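RagA protein (Porphyromonas gingivalis, PDB 6SLN) probably imports substrates, most likely peptides, across the outer membrane as a TonB-dependent beta-barrel transporter with a plug domain. Local coordinates at residues A[926-931]-A[969-974]; A[713-718]-A[768-773]; A[807-812]-A[822-827]. All blocks are in the same frame, centred on the assembly; numbering follows the deposited sequence.

Interaction 1: A[926-931]-A[969-974]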
ATOM      1  N   PHE A 926     -13.706  40.287  17.261  1.00 42.98           N
ATOM      2  CA  PHE A 926     -12.340  40.777  17.135  1.00 52.24           C
ATOM      3  C   PHE A 926     -12.174  41.631  15.890  1.00 54.36           C
ATOM      4  O   PHE A 926     -12.862  41.443  14.888  1.00 58.22           O
ATOM      5  CB  PHE A 926     -11.326  39.628  17.104  1.00 49.15           C
ATOM      6  CG  PHE A 926     -11.455  38.722  15.902  1.00 50.61           C
ATOM      7  CD1 PHE A 926     -10.714  38.957  14.747  1.00 51.11           C
ATOM      8  CD2 PHE A 926     -12.301  37.620  15.932  1.00 49.45           C
ATOM      9  CE1 PHE A 926     -10.823  38.105  13.642  1.00 46.25           C
ATOM     10  CE2 PHE A 926     -12.397  36.768  14.836  1.00 45.80           C
ATOM     11  CZ  PHE A 926     -11.653  37.015  13.695  1.00 39.64           C
ATOM     12  N   LEU A 927     -11.242  42.568  15.979  1.00 61.19           N
ATOM     13  CA  LEU A 927     -10.727  43.314  14.844  1.00 56.64           C
ATOM     14  C   LEU A 927      -9.271  42.913  14.655  1.00 61.31           C
ATOM     15  O   LEU A 927      -8.503  42.878  15.622  1.00 58.39           O
ATOM     16  CB  LEU A 927     -10.854  44.811  15.094  1.00 45.64           C
ATOM     17  CG  LEU A 927      -9.946  45.796  14.372  1.00 46.26           C
ATOM     18  CD1 LEU A 927     -10.405  45.960  12.948  1.00 46.61           C
ATOM     19  CD2 LEU A 927      -9.952  47.148  15.097  1.00 47.50           C
ATOM     20  N   ARG A 928      -8.899  42.569  13.433  1.00 58.37           N
ATOM     21  CA  ARG A 928      -7.540  42.134  13.155  1.00 52.01           C
ATOM     22  C   ARG A 928      -6.945  43.009  12.065  1.00 55.92           C
ATOM     23  O   ARG A 928      -7.520  43.136  10.978  1.00 62.15           O
ATOM     24  CB  ARG A 928      -7.505  40.667  12.744  1.00 47.71           C
ATOM     25  CG  ARG A 928      -6.197  39.982  13.092  1.00 49.41           C
ATOM     26  CD  ARG A 928      -6.451  38.504  13.330  1.00 53.49           C
ATOM     27  NE  ARG A 928      -6.322  38.145  14.730  1.00 60.94           N
ATOM     28  CZ  ARG A 928      -6.664  36.969  15.245  1.00 56.02           C
ATOM     29  NH1 ARG A 928      -7.171  36.022  14.470  1.00 38.45           N
ATOM     30  NH2 ARG A 928      -6.490  36.747  16.550  1.00 63.72           N
ATOM     31  N   LEU A 929      -5.814  43.629  12.366  1.00 54.61           N
ATOM     32  CA  LEU A 929      -4.986  44.223  11.327  1.00 51.10           C
ATOM     33  C   LEU A 929      -4.389  43.061  10.558  1.00 48.12           C
ATOM     34  O   LEU A 929      -3.419  42.449  11.000  1.00 57.24           O
ATOM     35  CB  LEU A 929      -3.910  45.116  11.934  1.00 48.21           C
ATOM     36  CG  LEU A 929      -2.951  45.773  10.949  1.00 57.67           C
ATOM     37  CD1 LEU A 929      -3.712  46.418   9.805  1.00 60.08           C
ATOM     38  CD2 LEU A 929      -2.067  46.794  11.656  1.00 60.53           C
ATOM     39  N   LYS A 930      -5.006  42.706   9.431  1.00 54.40           N
ATOM     40  CA  LYS A 930      -4.589  41.504   8.712  1.00 50.35           C
ATOM     41  C   LYS A 930      -3.293  41.725   7.953  1.00 50.44           C
ATOM     42  O   LYS A 930      -2.425  40.850   7.931  1.00 53.25           O
ATOM     43  CB  LYS A 930      -5.684  41.053   7.757  1.00 41.41           C
ATOM     44  CG  LYS A 930      -6.820  40.358   8.437  1.00 49.14           C
ATOM     45  CD  LYS A 930      -7.081  39.021   7.793  1.00 50.87           C
ATOM     46  CE  LYS A 930      -6.227  37.916   8.411  1.00 52.97           C
ATOM     47  NZ  LYS A 930      -6.791  37.447   9.702  1.00 73.91           N
ATOM     48  N   ASN A 931      -3.127  42.894   7.358  1.00 51.27           N
ATOM     49  CA  ASN A 931      -1.982  43.140   6.505  1.00 55.99           C
ATOM     50  C   ASN A 931      -1.535  44.577   6.697  1.00 64.67           C
ATOM     51  O   ASN A 931      -2.357  45.497   6.662  1.00 71.56           O
ATOM     52  CB  ASN A 931      -2.349  42.865   5.038  1.00 59.27           C
ATOM     53  CG  ASN A 931      -1.207  43.124   4.086  1.00 58.95           C
ATOM     54  OD1 ASN A 931      -0.377  42.252   3.853  1.00 58.79           O
ATOM     55  ND2 ASN A 931      -1.168  44.323   3.513  1.00 64.08           N
ATOM     56  N   GLY A 969      -8.898  33.664  25.779  1.00 44.41           N
ATOM     57  CA  GLY A 969      -8.023  32.659  25.213  1.00 43.58           C
ATOM     58  C   GLY A 969      -7.042  33.243  24.201  1.00 39.10           C
ATOM     59  O   GLY A 969      -6.960  34.453  23.982  1.00 41.83           O
ATOM     60  N   PHE A 970      -6.300  32.352  23.553  1.00 38.28           N
ATOM     61  CA  PHE A 970      -5.198  32.818  22.716  1.00 46.18           C
ATOM     62  C   PHE A 970      -5.707  33.511  21.457  1.00 49.51           C
ATOM     63  O   PHE A 970      -5.231  34.593  21.091  1.00 49.69           O
ATOM     64  CB  PHE A 970      -4.290  31.648  22.350  1.00 47.82           C
ATOM     65  CG  PHE A 970      -3.418  31.180  23.481  1.00 48.91           C
ATOM     66  CD1 PHE A 970      -3.893  30.257  24.402  1.00 39.19           C
ATOM     67  CD2 PHE A 970      -2.108  31.654  23.610  1.00 46.62           C
ATOM     68  CE1 PHE A 970      -3.074  29.810  25.435  1.00 39.73           C
ATOM     69  CE2 PHE A 970      -1.295  31.216  24.630  1.00 37.63           C
ATOM     70  CZ  PHE A 970      -1.782  30.295  25.550  1.00 40.10           C
ATOM     71  N   ASP A 971      -6.661  32.904  20.782  1.00 48.13           N
ATOM     72  CA  ASP A 971      -7.113  33.428  19.498  1.00 52.80           C
ATOM     73  C   ASP A 971      -8.640  33.407  19.429  1.00 52.16           C
ATOM     74  O   ASP A 971      -9.249  32.322  19.422  1.00 52.50           O
ATOM     75  CB  ASP A 971      -6.499  32.613  18.348  1.00 39.56           C
ATOM     76  CG  ASP A 971      -6.757  33.232  16.978  1.00 41.98           C
ATOM     77  OD1 ASP A 971      -7.429  34.297  16.901  1.00 37.80           O
ATOM     78  OD2 ASP A 971      -6.293  32.642  15.968  1.00 43.97           O
ATOM     79  N   PRO A 972      -9.293  34.572  19.370  1.00 39.12           N
ATOM     80  CA  PRO A 972     -10.754  34.570  19.197  1.00 56.63           C
ATOM     81  C   PRO A 972     -11.191  33.921  17.887  1.00 55.90           C
ATOM     82  O   PRO A 972     -12.301  33.387  17.816  1.00 53.60           O
ATOM     83  CB  PRO A 972     -11.127  36.061  19.269  1.00 59.09           C
ATOM     84  CG  PRO A 972      -9.864  36.810  18.948  1.00 49.06           C
ATOM     85  CD  PRO A 972      -8.714  35.926  19.339  1.00 39.55           C
ATOM     86  N   GLU A 973     -10.337  33.910  16.860  1.00 54.17           N
ATOM     87  CA  GLU A 973     -10.689  33.241  15.613  1.00 51.96           C
ATOM     88  C   GLU A 973     -10.622  31.724  15.719  1.00 47.83           C
ATOM     89  O   GLU A 973     -11.242  31.029  14.911  1.00 46.63           O
ATOM     90  CB  GLU A 973      -9.768  33.708  14.484  1.00 51.67           C
ATOM     91  CG  GLU A 973     -10.202  33.284  13.079  1.00 52.69           C
ATOM     92  CD  GLU A 973      -9.374  33.959  11.999  1.00 57.54           C
ATOM     93  OE1 GLU A 973      -9.529  33.636  10.800  1.00 61.92           O
ATOM     94  OE2 GLU A 973      -8.558  34.830  12.358  1.00 60.91           O
ATOM     95  N   ALA A 974      -9.898  31.191  16.690  1.00 43.00           N
ATOM     96  CA  ALA A 974      -9.530  29.780  16.643  1.00 40.06           C
ATOM     97  C   ALA A 974     -10.631  28.924  17.262  1.00 39.52           C
ATOM     98  O   ALA A 974     -10.492  28.336  18.333  1.00 40.58           O
ATOM     99  CB  ALA A 974      -8.190  29.556  17.331  1.00 35.23           C
TER

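Interaction 2: A[713-718]-A[768-773]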
ATOM      1  N   ASP A 713     -28.108  16.321   8.453  1.00 53.12           N
ATOM      2  CA  ASP A 713     -27.533  15.071   8.934  1.00 50.39           C
ATOM      3  C   ASP A 713     -28.255  14.794  10.252  1.00 50.72           C
ATOM      4  O   ASP A 713     -27.797  15.145  11.346  1.00 51.62           O
ATOM      5  CB  ASP A 713     -26.018  15.197   9.087  1.00 36.67           C
ATOM      6  CG  ASP A 713     -25.322  13.861   9.199  1.00 39.53           C
ATOM      7  OD1 ASP A 713     -26.016  12.829   9.268  1.00 48.10           O
ATOM      8  OD2 ASP A 713     -24.073  13.837   9.221  1.00 46.95           O
ATOM      9  N   VAL A 714     -29.430  14.188  10.129  1.00 46.83           N
ATOM     10  CA  VAL A 714     -30.372  14.154  11.254  1.00 50.90           C
ATOM     11  C   VAL A 714     -29.775  13.329  12.390  1.00 47.97           C
ATOM     12  O   VAL A 714     -29.307  12.199  12.156  1.00 47.25           O
ATOM     13  CB  VAL A 714     -31.723  13.591  10.804  1.00 50.85           C
ATOM     14  CG1 VAL A 714     -32.528  13.159  12.009  1.00 57.44           C
ATOM     15  CG2 VAL A 714     -32.500  14.637   9.978  1.00 36.97           C
ATOM     16  N   PRO A 715     -29.726  13.865  13.610  1.00 42.26           N
ATOM     17  CA  PRO A 715     -29.219  13.083  14.748  1.00 39.08           C
ATOM     18  C   PRO A 715     -30.182  11.951  15.088  1.00 39.22           C
ATOM     19  O   PRO A 715     -31.378  12.174  15.283  1.00 47.85           O
ATOM     20  CB  PRO A 715     -29.136  14.117  15.889  1.00 38.07           C
ATOM     21  CG  PRO A 715     -29.310  15.484  15.245  1.00 35.20           C
ATOM     22  CD  PRO A 715     -30.104  15.238  13.992  1.00 40.09           C
ATOM     23  N   MET A 716     -29.674  10.773  15.168  1.00 39.32           N
ATOM     24  CA  MET A 716     -30.726   9.809  15.472  1.00 43.95           C
ATOM     25  C   MET A 716     -30.756   9.490  16.961  1.00 43.29           C
ATOM     26  O   MET A 716     -29.714   9.522  17.625  1.00 52.70           O
ATOM     27  CB  MET A 716     -30.521   8.507  14.688  1.00 54.09           C
ATOM     28  CG  MET A 716     -30.175   8.709  13.217  1.00 61.08           C
ATOM     29  SD  MET A 716     -31.650   8.545  12.207  1.00 65.45           S
ATOM     30  CE  MET A 716     -32.061   6.849  12.597  1.00 60.51           C
ATOM     31  N   PRO A 717     -31.937   9.212  17.513  1.00 42.40           N
ATOM     32  CA  PRO A 717     -31.997   8.630  18.858  1.00 39.92           C
ATOM     33  C   PRO A 717     -31.220   7.329  18.902  1.00 35.78           C
ATOM     34  O   PRO A 717     -31.296   6.514  17.984  1.00 41.16           O
ATOM     35  CB  PRO A 717     -33.496   8.388  19.088  1.00 38.16           C
ATOM     36  CG  PRO A 717     -34.172   8.670  17.783  1.00 39.43           C
ATOM     37  CD  PRO A 717     -33.276   9.570  17.006  1.00 47.20           C
ATOM     38  N   TYR A 718     -30.478   7.135  19.989  1.00 40.54           N
ATOM     39  CA  TYR A 718     -29.584   5.992  20.086  1.00 42.05           C
ATOM     40  C   TYR A 718     -30.325   4.669  20.195  1.00 45.27           C
ATOM     41  O   TYR A 718     -29.704   3.622  20.013  1.00 46.93           O
ATOM     42  CB  TYR A 718     -28.639   6.170  21.271  1.00 45.00           C
ATOM     43  CG  TYR A 718     -27.605   7.239  21.042  1.00 51.51           C
ATOM     44  CD1 TYR A 718     -27.093   7.477  19.776  1.00 52.74           C
ATOM     45  CD2 TYR A 718     -27.148   8.033  22.093  1.00 53.59           C
ATOM     46  CE1 TYR A 718     -26.136   8.466  19.564  1.00 53.36           C
ATOM     47  CE2 TYR A 718     -26.200   9.017  21.886  1.00 47.75           C
ATOM     48  CZ  TYR A 718     -25.695   9.228  20.625  1.00 48.58           C
ATOM     49  OH  TYR A 718     -24.752  10.203  20.422  1.00 51.66           O
ATOM     50  N   LYS A 768     -37.789  25.286  10.472  1.00 46.40           N
ATOM     51  CA  LYS A 768     -38.384  23.964  10.595  1.00 42.34           C
ATOM     52  C   LYS A 768     -37.256  22.996  10.877  1.00 43.88           C
ATOM     53  O   LYS A 768     -36.148  23.162  10.350  1.00 40.13           O
ATOM     54  CB  LYS A 768     -39.142  23.551   9.323  1.00 41.80           C
ATOM     55  CG  LYS A 768     -40.042  22.337   9.488  1.00 58.62           C
ATOM     56  CD  LYS A 768     -40.682  21.865   8.159  1.00 61.54           C
ATOM     57  CE  LYS A 768     -41.439  22.964   7.444  1.00 64.66           C
ATOM     58  NZ  LYS A 768     -40.629  23.513   6.312  1.00 66.76           N
ATOM     59  N   LEU A 769     -37.543  21.969  11.685  1.00 43.43           N
ATOM     60  CA  LEU A 769     -36.504  21.032  12.096  1.00 45.72           C
ATOM     61  C   LEU A 769     -36.915  19.635  11.669  1.00 45.14           C
ATOM     62  O   LEU A 769     -37.157  19.414  10.492  1.00 50.26           O
ATOM     63  CB  LEU A 769     -36.200  21.163  13.566  1.00 47.31           C
ATOM     64  CG  LEU A 769     -35.463  22.441  13.930  1.00 46.64           C
ATOM     65  CD1 LEU A 769     -35.538  22.740  15.428  1.00 48.60           C
ATOM     66  CD2 LEU A 769     -34.043  22.317  13.434  1.00 39.29           C
ATOM     67  N   PHE A 770     -36.933  18.677  12.583  1.00 44.44           N
ATOM     68  CA  PHE A 770     -37.197  17.285  12.265  1.00 40.08           C
ATOM     69  C   PHE A 770     -38.120  16.713  13.335  1.00 52.15           C
ATOM     70  O   PHE A 770     -38.145  17.195  14.473  1.00 51.35           O
ATOM     71  CB  PHE A 770     -35.894  16.470  12.178  1.00 37.97           C
ATOM     72  CG  PHE A 770     -34.802  16.908  13.141  1.00 43.36           C
ATOM     73  CD1 PHE A 770     -33.993  17.999  12.852  1.00 47.47           C
ATOM     74  CD2 PHE A 770     -34.566  16.203  14.314  1.00 37.90           C
ATOM     75  CE1 PHE A 770     -32.978  18.390  13.716  1.00 48.47           C
ATOM     76  CE2 PHE A 770     -33.552  16.587  15.174  1.00 43.02           C
ATOM     77  CZ  PHE A 770     -32.756  17.686  14.875  1.00 44.83           C
ATOM     78  N   PHE A 771     -38.888  15.684  12.966  1.00 46.39           N
ATOM     79  CA  PHE A 771     -39.734  14.944  13.900  1.00 44.11           C
ATOM     80  C   PHE A 771     -40.818  15.811  14.526  1.00 48.56           C
ATOM     81  O   PHE A 771     -41.322  15.496  15.615  1.00 49.37           O
ATOM     82  CB  PHE A 771     -38.895  14.285  15.009  1.00 50.06           C
ATOM     83  CG  PHE A 771     -37.701  13.505  14.496  1.00 58.20           C
ATOM     84  CD1 PHE A 771     -37.725  12.906  13.236  1.00 62.34           C
ATOM     85  CD2 PHE A 771     -36.562  13.364  15.272  1.00 59.84           C
ATOM     86  CE1 PHE A 771     -36.627  12.189  12.755  1.00 61.82           C
ATOM     87  CE2 PHE A 771     -35.465  12.646  14.797  1.00 67.79           C
ATOM     88  CZ  PHE A 771     -35.500  12.058  13.530  1.00 61.70           C
ATOM     89  N   GLY A 772     -41.190  16.909  13.876  1.00 52.12           N
ATOM     90  CA  GLY A 772     -42.106  17.828  14.532  1.00 48.94           C
ATOM     91  C   GLY A 772     -41.504  18.650  15.652  1.00 44.02           C
ATOM     92  O   GLY A 772     -42.248  19.329  16.366  1.00 48.99           O
ATOM     93  N   LEU A 773     -40.181  18.622  15.826  1.00 44.23           N
ATOM     94  CA  LEU A 773     -39.547  19.337  16.933  1.00 47.58           C
ATOM     95  C   LEU A 773     -39.615  20.836  16.720  1.00 49.40           C
ATOM     96  O   LEU A 773     -39.285  21.343  15.644  1.00 46.91           O
ATOM     97  CB  LEU A 773     -38.084  18.925  17.097  1.00 46.23           C
ATOM     98  CG  LEU A 773     -37.933  17.476  17.554  1.00 50.86           C
ATOM     99  CD1 LEU A 773     -36.478  16.942  17.464  1.00 43.71           C
ATOM    100  CD2 LEU A 773     -38.516  17.379  18.952  1.00 41.61           C
TER

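Interaction 3: A[807-812]-A[822-827]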
ATOM      1  N   LYS A 807     -20.918  28.679  47.572  1.00 67.70           N
ATOM      2  CA  LYS A 807     -21.412  27.798  46.530  1.00 59.20           C
ATOM      3  C   LYS A 807     -21.736  28.586  45.270  1.00 55.10           C
ATOM      4  O   LYS A 807     -22.098  29.759  45.319  1.00 55.03           O
ATOM      5  CB  LYS A 807     -22.653  27.051  47.013  1.00 57.11           C
ATOM      6  CG  LYS A 807     -22.381  26.033  48.115  1.00 67.78           C
ATOM      7  CD  LYS A 807     -23.648  25.249  48.475  1.00 81.33           C
ATOM      8  CE  LYS A 807     -23.317  24.011  49.307  1.00 89.53           C
ATOM      9  NZ  LYS A 807     -21.963  24.107  49.956  1.00 91.47           N
ATOM     10  N   GLN A 808     -21.613  27.918  44.133  1.00 54.63           N
ATOM     11  CA  GLN A 808     -21.982  28.526  42.867  1.00 54.02           C
ATOM     12  C   GLN A 808     -23.496  28.648  42.749  1.00 60.21           C
ATOM     13  O   GLN A 808     -24.263  27.894  43.353  1.00 56.55           O
ATOM     14  CB  GLN A 808     -21.432  27.707  41.704  1.00 57.01           C
ATOM     15  CG  GLN A 808     -19.941  27.622  41.725  1.00 53.88           C
ATOM     16  CD  GLN A 808     -19.405  27.033  40.480  1.00 47.05           C
ATOM     17  OE1 GLN A 808     -19.339  25.814  40.349  1.00 46.46           O
ATOM     18  NE2 GLN A 808     -19.014  27.885  39.539  1.00 47.43           N
ATOM     19  N   LEU A 809     -23.918  29.614  41.940  1.00 62.49           N
ATOM     20  CA  LEU A 809     -25.317  29.962  41.812  1.00 52.79           C
ATOM     21  C   LEU A 809     -25.676  30.131  40.340  1.00 52.24           C
ATOM     22  O   LEU A 809     -24.879  30.641  39.544  1.00 51.67           O
ATOM     23  CB  LEU A 809     -25.629  31.244  42.602  1.00 58.64           C
ATOM     24  CG  LEU A 809     -25.733  31.091  44.128  1.00 63.37           C
ATOM     25  CD1 LEU A 809     -26.338  32.327  44.798  1.00 55.20           C
ATOM     26  CD2 LEU A 809     -26.532  29.856  44.502  1.00 66.12           C
ATOM     27  N   TRP A 810     -26.879  29.693  39.987  1.00 50.78           N
ATOM     28  CA  TRP A 810     -27.419  29.900  38.655  1.00 59.63           C
ATOM     29  C   TRP A 810     -28.829  30.461  38.760  1.00 58.82           C
ATOM     30  O   TRP A 810     -29.548  30.212  39.734  1.00 54.69           O
ATOM     31  CB  TRP A 810     -27.428  28.595  37.828  1.00 50.27           C
ATOM     32  CG  TRP A 810     -26.074  28.009  37.663  1.00 48.18           C
ATOM     33  CD1 TRP A 810     -25.216  28.208  36.622  1.00 55.00           C
ATOM     34  CD2 TRP A 810     -25.403  27.135  38.578  1.00 52.32           C
ATOM     35  NE1 TRP A 810     -24.047  27.497  36.825  1.00 56.03           N
ATOM     36  CE2 TRP A 810     -24.137  26.836  38.022  1.00 56.28           C
ATOM     37  CE3 TRP A 810     -25.745  26.582  39.818  1.00 51.46           C
ATOM     38  CZ2 TRP A 810     -23.218  26.006  38.665  1.00 46.82           C
ATOM     39  CZ3 TRP A 810     -24.834  25.756  40.454  1.00 48.56           C
ATOM     40  CH2 TRP A 810     -23.583  25.478  39.877  1.00 47.56           C
ATOM     41  N   TYR A 811     -29.217  31.232  37.754  1.00 57.38           N
ATOM     42  CA  TYR A 811     -30.587  31.704  37.703  1.00 52.01           C
ATOM     43  C   TYR A 811     -31.498  30.588  37.227  1.00 51.62           C
ATOM     44  O   TYR A 811     -31.119  29.744  36.408  1.00 53.67           O
ATOM     45  CB  TYR A 811     -30.726  32.907  36.780  1.00 58.78           C
ATOM     46  CG  TYR A 811     -29.991  34.134  37.247  1.00 62.56           C
ATOM     47  CD1 TYR A 811     -30.303  34.736  38.461  1.00 56.89           C
ATOM     48  CD2 TYR A 811     -28.965  34.690  36.472  1.00 64.35           C
ATOM     49  CE1 TYR A 811     -29.614  35.864  38.891  1.00 58.41           C
ATOM     50  CE2 TYR A 811     -28.278  35.814  36.892  1.00 54.76           C
ATOM     51  CZ  TYR A 811     -28.605  36.393  38.098  1.00 54.93           C
ATOM     52  OH  TYR A 811     -27.925  37.501  38.510  1.00 54.49           O
ATOM     53  N   VAL A 812     -32.718  30.586  37.757  1.00 54.60           N
ATOM     54  CA  VAL A 812     -33.763  29.675  37.332  1.00 63.43           C
ATOM     55  C   VAL A 812     -34.574  30.378  36.216  1.00 65.71           C
ATOM     56  O   VAL A 812     -35.253  31.368  36.530  1.00 71.85           O
ATOM     57  CB  VAL A 812     -34.664  29.270  38.495  1.00 64.93           C
ATOM     58  CG1 VAL A 812     -35.508  28.058  38.115  1.00 63.21           C
ATOM     59  CG2 VAL A 812     -33.798  29.020  39.740  1.00 53.74           C
ATOM     60  N   LYS A 822     -34.364  38.006  39.934  1.00 82.64           N
ATOM     61  CA  LYS A 822     -34.365  36.635  39.446  1.00 82.78           C
ATOM     62  C   LYS A 822     -34.004  35.659  40.564  1.00 77.81           C
ATOM     63  O   LYS A 822     -33.260  35.988  41.497  1.00 69.42           O
ATOM     64  CB  LYS A 822     -33.391  36.493  38.285  1.00 80.31           C
ATOM     65  CG  LYS A 822     -33.515  37.589  37.245  1.00 80.46           C
ATOM     66  CD  LYS A 822     -32.418  37.474  36.190  1.00 81.05           C
ATOM     67  CE  LYS A 822     -32.356  36.074  35.613  1.00 80.87           C
ATOM     68  NZ  LYS A 822     -33.723  35.490  35.393  1.00 85.87           N
ATOM     69  N   VAL A 823     -34.562  34.445  40.471  1.00 71.40           N
ATOM     70  CA  VAL A 823     -34.369  33.417  41.488  1.00 65.94           C
ATOM     71  C   VAL A 823     -33.083  32.671  41.185  1.00 64.31           C
ATOM     72  O   VAL A 823     -32.779  32.371  40.023  1.00 68.50           O
ATOM     73  CB  VAL A 823     -35.566  32.448  41.537  1.00 67.79           C
ATOM     74  CG1 VAL A 823     -35.270  31.278  42.469  1.00 57.50           C
ATOM     75  CG2 VAL A 823     -36.823  33.172  41.975  1.00 71.58           C
ATOM     76  N   THR A 824     -32.321  32.373  42.231  1.00 63.31           N
ATOM     77  CA  THR A 824     -31.079  31.634  42.107  1.00 60.66           C
ATOM     78  C   THR A 824     -31.222  30.272  42.777  1.00 60.32           C
ATOM     79  O   THR A 824     -32.122  30.036  43.580  1.00 56.01           O
ATOM     80  CB  THR A 824     -29.898  32.418  42.714  1.00 61.22           C
ATOM     81  OG1 THR A 824     -30.056  32.558  44.133  1.00 56.56           O
ATOM     82  CG2 THR A 824     -29.792  33.792  42.074  1.00 58.28           C
ATOM     83  N   THR A 825     -30.323  29.362  42.422  1.00 60.61           N
ATOM     84  CA  THR A 825     -30.286  28.074  43.088  1.00 60.10           C
ATOM     85  C   THR A 825     -28.835  27.628  43.202  1.00 59.16           C
ATOM     86  O   THR A 825     -27.998  27.981  42.364  1.00 56.19           O
ATOM     87  CB  THR A 825     -31.129  27.039  42.333  1.00 55.90           C
ATOM     88  OG1 THR A 825     -31.149  25.819  43.072  1.00 58.89           O
ATOM     89  CG2 THR A 825     -30.558  26.771  40.948  1.00 52.31           C
ATOM     90  N   SER A 826     -28.534  26.868  44.262  1.00 57.36           N
ATOM     91  CA  SER A 826     -27.240  26.206  44.352  1.00 58.53           C
ATOM     92  C   SER A 826     -27.237  24.808  43.734  1.00 61.89           C
ATOM     93  O   SER A 826     -26.166  24.330  43.331  1.00 56.02           O
ATOM     94  CB  SER A 826     -26.781  26.108  45.806  1.00 58.18           C
ATOM     95  OG  SER A 826     -27.095  24.847  46.365  1.00 66.68           O
ATOM     96  N   GLN A 827     -28.394  24.142  43.649  1.00 63.63           N
ATOM     97  CA  GLN A 827     -28.484  22.830  43.011  1.00 70.15           C
ATOM     98  C   GLN A 827     -28.538  23.025  41.500  1.00 67.16           C
ATOM     99  O   GLN A 827     -29.527  23.548  40.972  1.00 73.20           O
ATOM    100  CB  GLN A 827     -29.703  22.055  43.507  1.00 69.98           C
ATOM    101  CG  GLN A 827     -29.824  21.963  45.019  1.00 81.02           C
ATOM    102  CD  GLN A 827     -30.405  20.643  45.492  1.00 90.15           C
ATOM    103  OE1 GLN A 827     -31.240  20.044  44.816  1.00 90.84           O
ATOM    104  NE2 GLN A 827     -29.966  20.183  46.662  1.00 94.68           N
TER
HETATM  105  O   HOH W   1     -23.490  25.273  44.193  1.00 31.90           O

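Interaction 1: A[926-931]-A[969-974]
Arg928 carries the charged part of this contact. Its guanidinium approaches Asp971 end-on, so that NH1 and NH2 both donate to the single oxygen OD1; the bond from NH2 is the shorter and straighter, at 2.6 Å and 154°. OD1 lies in the guanidinium plane. NH1 arrives on the syn lone pair of OD1, whereas NH2 comes from above the carboxylate plane. A third donor, the backbone N of Glu973, reaches Asp971 OD1 at 2.9 Å and closes an Asx turn within the type I turn from Asp971 to Ala974. NH1 of Arg928 also makes a salt bridge to Glu973 OE2 at 2.8 Å, with the two flat groups nearly coplanar, though as a hydrogen bond it is weak.

The strand 926-931 is part of the barrel wall, and the segment 969-974, with its turn, belongs to the loop that follows strand 951-964. Glu973 OE1 accepts from the backbone of Thr133 in the plug, tying the turn to that domain as well. Lys930 NZ points at Glu973 OE2 tip to tip but stays 4.1 Å away, its hydrogen bonds going to Gln123 and Asn960.

Apolar packing lies alongside the charges. Phe926 CB lies 3.7 Å from Pro972 CG; CG of Phe926, held between the backbone N and the carbonyl carbon (chi1 65°), puts the ring against Pro972 and Glu973. The ring tip, Phe926 CZ, rests 3.9 Å from Glu973 CB.

Interaction 2: A[713-718]-A[768-773]
Two neighbouring phenylalanines of the loop 768-773 meet the end of strand 696-715; Phe771 meets chiefly Val714, and Phe770 chiefly Pro715. Phe771 reaches out tip to tip with Val714: its CZ comes to 3.5 Å from Val714 CG1, the methyl that stands anti to the backbone N (chi1 162°). The neighbouring ring atom, Phe771 CE2, lies 4.1 Å from Pro715 O, which sits at the ring edge close to its plane. Phe771 CE2 is also 4.4 Å from Pro717 CD, so the ring spans from Val714 to Pro717 along the extended chain.

Phe770 runs across Pro715 at about a right angle, bringing its far tip, CZ, to 3.7 Å from Pro715 CD. Its CG is lodged between the backbone N and the carbonyl carbon (chi1 34°). The two phenylalanine side chains also touch each other: Phe770 CB sits over the centre of the Phe771 ring, while Phe771 CD2 lies at the edge of the Phe770 ring.

What presents them this way is a type I' turn from Phe770 to Leu773, closed by a bond from Leu773 N to Phe770 O of 2.8 Å. Farther out, Phe770 meets the ring of Tyr776, and Phe771 packs on an apolar side chain of another protein chain, to which Met716 and Tyr718 also bond.

No hydrogen bond or charge pair joins the two segments, so the junction between strand end and loop probably rests on shape and on carbon surface withdrawn from water, with Phe771 remaining partly at the surface.

Interaction 3: A[807-812]-A[822-827]
Strands 807-812 and 822-825 form an antiparallel pair in a small sheet separate from the barrel wall, with Trp810 and Thr825 as a hydrogen-bonded pair and Tyr811 and Thr824 as a non-hydrogen-bonded one. Trp810 N donates to Thr825 O at 3.1 Å and Thr825 N returns a bond to Trp810 O. Two residues on, Val812 N bonds to Val823 O at 2.9 Å, from above the carbonyl plane.

On one face, Tyr811 has CG anti to its carbonyl carbon (chi1 -65°) and stands beside Thr824, the two pointing the same way. Lys822 crosses that ring at about a right angle. Lys822 bends at chi3 and chi4 (52° and 40°), curling its CE over the ring face in a CH-pi contact, 3.8 Å from the Tyr811 centroid. Thr824 holds OG1 in the crowded position between N and the carbonyl carbon, with CG2 turned to the Tyr811 ring at 3.8 Å from CD1. Leu809 CD1 comes in obliquely beside that OG1.

Trp810 and Thr825 occupy the other face. The Trp810 indole, whose NE1 bonds to Asp917, turns its edge to Ser826, CZ3 lying 3.5 Å from Ser826 O in the ring plane. Val812 and Val823 lie side by side, Val812 CG2 being 3.8 Å from Val823 CG1. Beyond the Trp810–Thr825 pair, a water donates to both Gln808 O and Ser826 O, the latter at 3.0 Å.

How the interactions relate
Interactions 1 and 2 are buried and interaction 3 is largely a surface contact, farthest from the centre of the chain. Interactions 1 and 2 each set a barrel strand against a loop that contains a beta turn, yet their chemistry is opposed: a buried network of charges next to the plug in the first, carbon packing close to another protein chain in the second. Interaction 3 instead joins two strands of a separate small sheet, where backbone bonds set the register and side chains dress its two faces. None of the three touches another; the centres of interactions 1 and 2 lie about 35 Å apart, and 2, 3 and 1 follow in that order along the chain.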